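Local coordinates for beta-glucosidase (Saccharopolyspora erythraea D, PDB 5M6G), which probably hydrolyses terminal, non-reducing beta-D-glucosyl residues with release of beta-D-glucose, as a member of glycosyl hydrolase family 3, at residues A[242-247]-A[503-508]. Sequence-based numbering, arbitrary orientation.
Sequences GDDQGN and YAEFEG. With MG (magnesium ion), chain C.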
ATOM      1  N   GLY A 242     -16.742   8.580   0.733  1.00 17.27           N
ATOM      2  CA  GLY A 242     -15.437   8.094   0.310  1.00 17.76           C
ATOM      3  C   GLY A 242     -14.459   9.205   0.006  1.00 20.38           C
ATOM      4  O   GLY A 242     -13.561   9.026  -0.818  1.00 22.61           O
ATOM      5  N   ASP A 243     -14.612  10.359   0.644  1.00 17.11           N
ATOM      6  CA  ASP A 243     -13.703  11.476   0.427  1.00 17.78           C
ATOM      7  C   ASP A 243     -12.393  11.221   1.165  1.00 17.03           C
ATOM      8  O   ASP A 243     -12.397  11.004   2.384  1.00 17.42           O
ATOM      9  CB  ASP A 243     -14.346  12.779   0.902  1.00 16.34           C
ATOM     10  CG  ASP A 243     -13.577  14.009   0.459  1.00 22.06           C
ATOM     11  OD1 ASP A 243     -12.846  13.926  -0.552  1.00 19.24           O
ATOM     12  OD2 ASP A 243     -13.694  15.063   1.120  1.00 24.66           O
ATOM     13  N   ASP A 244     -11.276  11.260   0.437  1.00 15.49           N
ATOM     14  CA  ASP A 244      -9.968  11.070   1.050  1.00 14.55           C
ATOM     15  C   ASP A 244      -9.673  12.188   2.046  1.00 11.98           C
ATOM     16  O   ASP A 244      -9.955  13.359   1.780  1.00 16.19           O
ATOM     17  CB  ASP A 244      -8.885  11.031  -0.029  1.00 11.93           C
ATOM     18  CG  ASP A 244      -7.565  10.528   0.512  1.00 15.00           C
ATOM     19  OD1 ASP A 244      -7.617   9.543   1.272  1.00 14.46           O
ATOM     20  OD2 ASP A 244      -6.499  11.109   0.193  1.00 15.63           O
ATOM     21  N   GLN A 245      -9.102  11.811   3.196  1.00 14.63           N
ATOM     22  CA  GLN A 245      -8.811  12.711   4.318  1.00 18.20           C
ATOM     23  C   GLN A 245     -10.095  13.289   4.923  1.00 18.37           C
ATOM     24  O   GLN A 245     -10.049  14.278   5.657  1.00 14.37           O
ATOM     25  CB  GLN A 245      -7.853  13.835   3.903  1.00 15.22           C
ATOM     26  CG  GLN A 245      -6.639  13.330   3.109  1.00 21.40           C
ATOM     27  CD  GLN A 245      -5.587  14.401   2.855  1.00 21.39           C
ATOM     28  OE1 GLN A 245      -5.742  15.569   3.245  1.00 20.98           O
ATOM     29  NE2 GLN A 245      -4.516  14.007   2.162  1.00 16.85           N
ATOM     30  N   GLY A 246     -11.235  12.667   4.617  1.00 16.34           N
ATOM     31  CA  GLY A 246     -12.532  13.160   5.017  1.00 15.25           C
ATOM     32  C   GLY A 246     -12.876  12.881   6.464  1.00 16.72           C
ATOM     33  O   GLY A 246     -12.012  12.676   7.320  1.00 15.78           O
ATOM     34  N   ASN A 247     -14.179  12.866   6.732  1.00 14.21           N
ATOM     35  CA  ASN A 247     -14.704  12.768   8.086  1.00 14.85           C
ATOM     36  C   ASN A 247     -15.490  11.473   8.184  1.00 17.49           C
ATOM     37  O   ASN A 247     -16.424  11.250   7.405  1.00 19.01           O
ATOM     38  CB  ASN A 247     -15.581  13.981   8.416  1.00 17.76           C
ATOM     39  CG  ASN A 247     -16.102  13.966   9.850  1.00 19.65           C
ATOM     40  OD1 ASN A 247     -15.553  13.288  10.713  1.00 20.49           O
ATOM     41  ND2 ASN A 247     -17.172  14.722  10.106  1.00 23.51           N
ATOM     42  N   TYR A 503      -3.768   6.212 -10.194  1.00 12.93           N
ATOM     43  CA  TYR A 503      -4.002   7.323  -9.278  1.00 13.22           C
ATOM     44  C   TYR A 503      -3.615   6.881  -7.871  1.00 11.71           C
ATOM     45  O   TYR A 503      -3.442   5.692  -7.600  1.00 16.78           O
ATOM     46  CB  TYR A 503      -5.467   7.771  -9.306  1.00 12.95           C
ATOM     47  CG  TYR A 503      -6.416   6.617  -9.078  1.00 11.83           C
ATOM     48  CD1 TYR A 503      -6.710   6.174  -7.791  1.00 10.68           C
ATOM     49  CD2 TYR A 503      -6.996   5.951 -10.155  1.00 11.08           C
ATOM     50  CE1 TYR A 503      -7.565   5.107  -7.577  1.00 13.03           C
ATOM     51  CE2 TYR A 503      -7.852   4.884  -9.956  1.00 11.65           C
ATOM     52  CZ  TYR A 503      -8.132   4.466  -8.661  1.00 14.69           C
ATOM     53  OH  TYR A 503      -8.969   3.399  -8.457  1.00 11.19           O
ATOM     54  N   ALA A 504      -3.526   7.854  -6.964  1.00 14.17           N
ATOM     55  CA  ALA A 504      -3.298   7.553  -5.557  1.00 12.82           C
ATOM     56  C   ALA A 504      -3.924   8.642  -4.700  1.00 14.19           C
ATOM     57  O   ALA A 504      -3.930   9.815  -5.077  1.00 14.59           O
ATOM     58  CB  ALA A 504      -1.801   7.434  -5.216  1.00 11.82           C
ATOM     59  N   GLU A 505      -4.428   8.235  -3.540  1.00 10.69           N
ATOM     60  CA  GLU A 505      -4.974   9.124  -2.489  1.00 13.73           C
ATOM     61  C   GLU A 505      -6.080   9.986  -3.105  1.00 18.82           C
ATOM     62  O   GLU A 505      -6.855   9.492  -3.941  1.00 20.00           O
ATOM     63  CB  GLU A 505      -3.850   9.912  -1.825  1.00 16.45           C
ATOM     64  CG  GLU A 505      -2.664   9.059  -1.392  1.00 14.04           C
ATOM     65  CD  GLU A 505      -1.653   9.840  -0.557  1.00 19.21           C
ATOM     66  OE1 GLU A 505      -2.073  10.698   0.247  1.00 18.85           O
ATOM     67  OE2 GLU A 505      -0.438   9.594  -0.712  1.00 19.19           O
ATOM     68  N   PHE A 506      -6.158  11.267  -2.727  1.00 16.10           N
ATOM     69  CA  PHE A 506      -7.303  12.106  -3.069  1.00 17.36           C
ATOM     70  C   PHE A 506      -7.445  12.307  -4.573  1.00 17.97           C
ATOM     71  O   PHE A 506      -8.556  12.564  -5.055  1.00 15.95           O
ATOM     72  CB  PHE A 506      -7.182  13.458  -2.353  1.00 15.11           C
ATOM     73  CG  PHE A 506      -5.853  14.134  -2.560  1.00 16.62           C
ATOM     74  CD1 PHE A 506      -4.785  13.857  -1.725  1.00 16.75           C
ATOM     75  CD2 PHE A 506      -5.677  15.036  -3.599  1.00 19.73           C
ATOM     76  CE1 PHE A 506      -3.554  14.469  -1.919  1.00 25.55           C
ATOM     77  CE2 PHE A 506      -4.454  15.658  -3.800  1.00 23.65           C
ATOM     78  CZ  PHE A 506      -3.392  15.373  -2.962  1.00 24.17           C
ATOM     79  N   GLU A 507      -6.348  12.205  -5.335  1.00 16.78           N
ATOM     80  CA  GLU A 507      -6.464  12.339  -6.787  1.00 21.66           C
ATOM     81  C   GLU A 507      -7.358  11.262  -7.393  1.00 17.56           C
ATOM     82  O   GLU A 507      -7.852  11.433  -8.513  1.00 19.54           O
ATOM     83  CB  GLU A 507      -5.079  12.296  -7.451  1.00 18.23           C
ATOM     84  CG  GLU A 507      -4.155  13.405  -7.004  1.00 23.18           C
ATOM     85  CD  GLU A 507      -4.477  14.735  -7.654  1.00 41.70           C
ATOM     86  OE1 GLU A 507      -5.512  14.837  -8.349  1.00 43.57           O
ATOM     87  OE2 GLU A 507      -3.694  15.692  -7.470  1.00 49.92           O
ATOM     88  N   GLY A 508      -7.591  10.171  -6.678  1.00 16.72           N
ATOM     89  CA  GLY A 508      -8.447   9.113  -7.157  1.00 13.40           C
ATOM     90  C   GLY A 508      -9.866   9.129  -6.646  1.00 17.23           C
ATOM     91  O   GLY A 508     -10.632   8.219  -6.975  1.00 13.71           O
TER
HETATM   92 MG    MG C 702     -11.586  14.088  -2.188  1.00 19.40          MG
HETATM   93  O   HOH W   1      -4.272  11.196   1.680  1.00 15.87           O
HETATM   94  O   HOH W   2     -10.012  14.213  -0.819  1.00 19.70           O
HETATM   95  O   HOH W   3     -10.358  14.332  -3.800  1.00 20.59           O
HETATM   96  O   HOH W   4     -13.190  14.212  -3.512  1.00 16.63           O
HETATM   97  O   HOH W   5     -11.658  16.215  -2.252  1.00 22.73           O
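Asp244 reaches across to the backbone of Phe506 with CG anti to its own N (chi1 -167°), which brings OD2 to 2.9 Å from Phe506 N, too poorly angled for a hydrogen bond. The same oxygen lies at the edge of the Phe506 ring, near its plane, while Asp244 CB packs on Phe506 CA at 3.6 Å. Trp190 NE1 holds the other carboxylate oxygen, OD1. The side chain of Gln245, extended beyond CG, slants across toward the Phe506 ring, its amide turned 78° from the ring plane and NE2 3.9 Å from Phe506 CD1. One water ties three side chains together: it donates to Asp244 OD2 and Glu505 OE1, both at 2.7 Å, and accepts from Gln245 NE2. An alanine in place of Asp244 would probably leave this water and Trp190 NE1 each short an acceptor and free the water to shift. On the other side of the Phe506 backbone from its ring, Asp243 OD1 and Asp509 OD2 bind a magnesium ion, two of whose waters donate, one to Asp244 O and one to Phe506 O, a second, hydrated link between the segments. Glu505 OE2, bonded to Trp452 NE1, also makes a weak hydrogen bond to sorbitol, so the contact borders the ligand pocket. It joins the N-terminal domain loop between strands 229-233 and 247-248 to the C-terminal domain loop between strand 493-499 and helix 518-528.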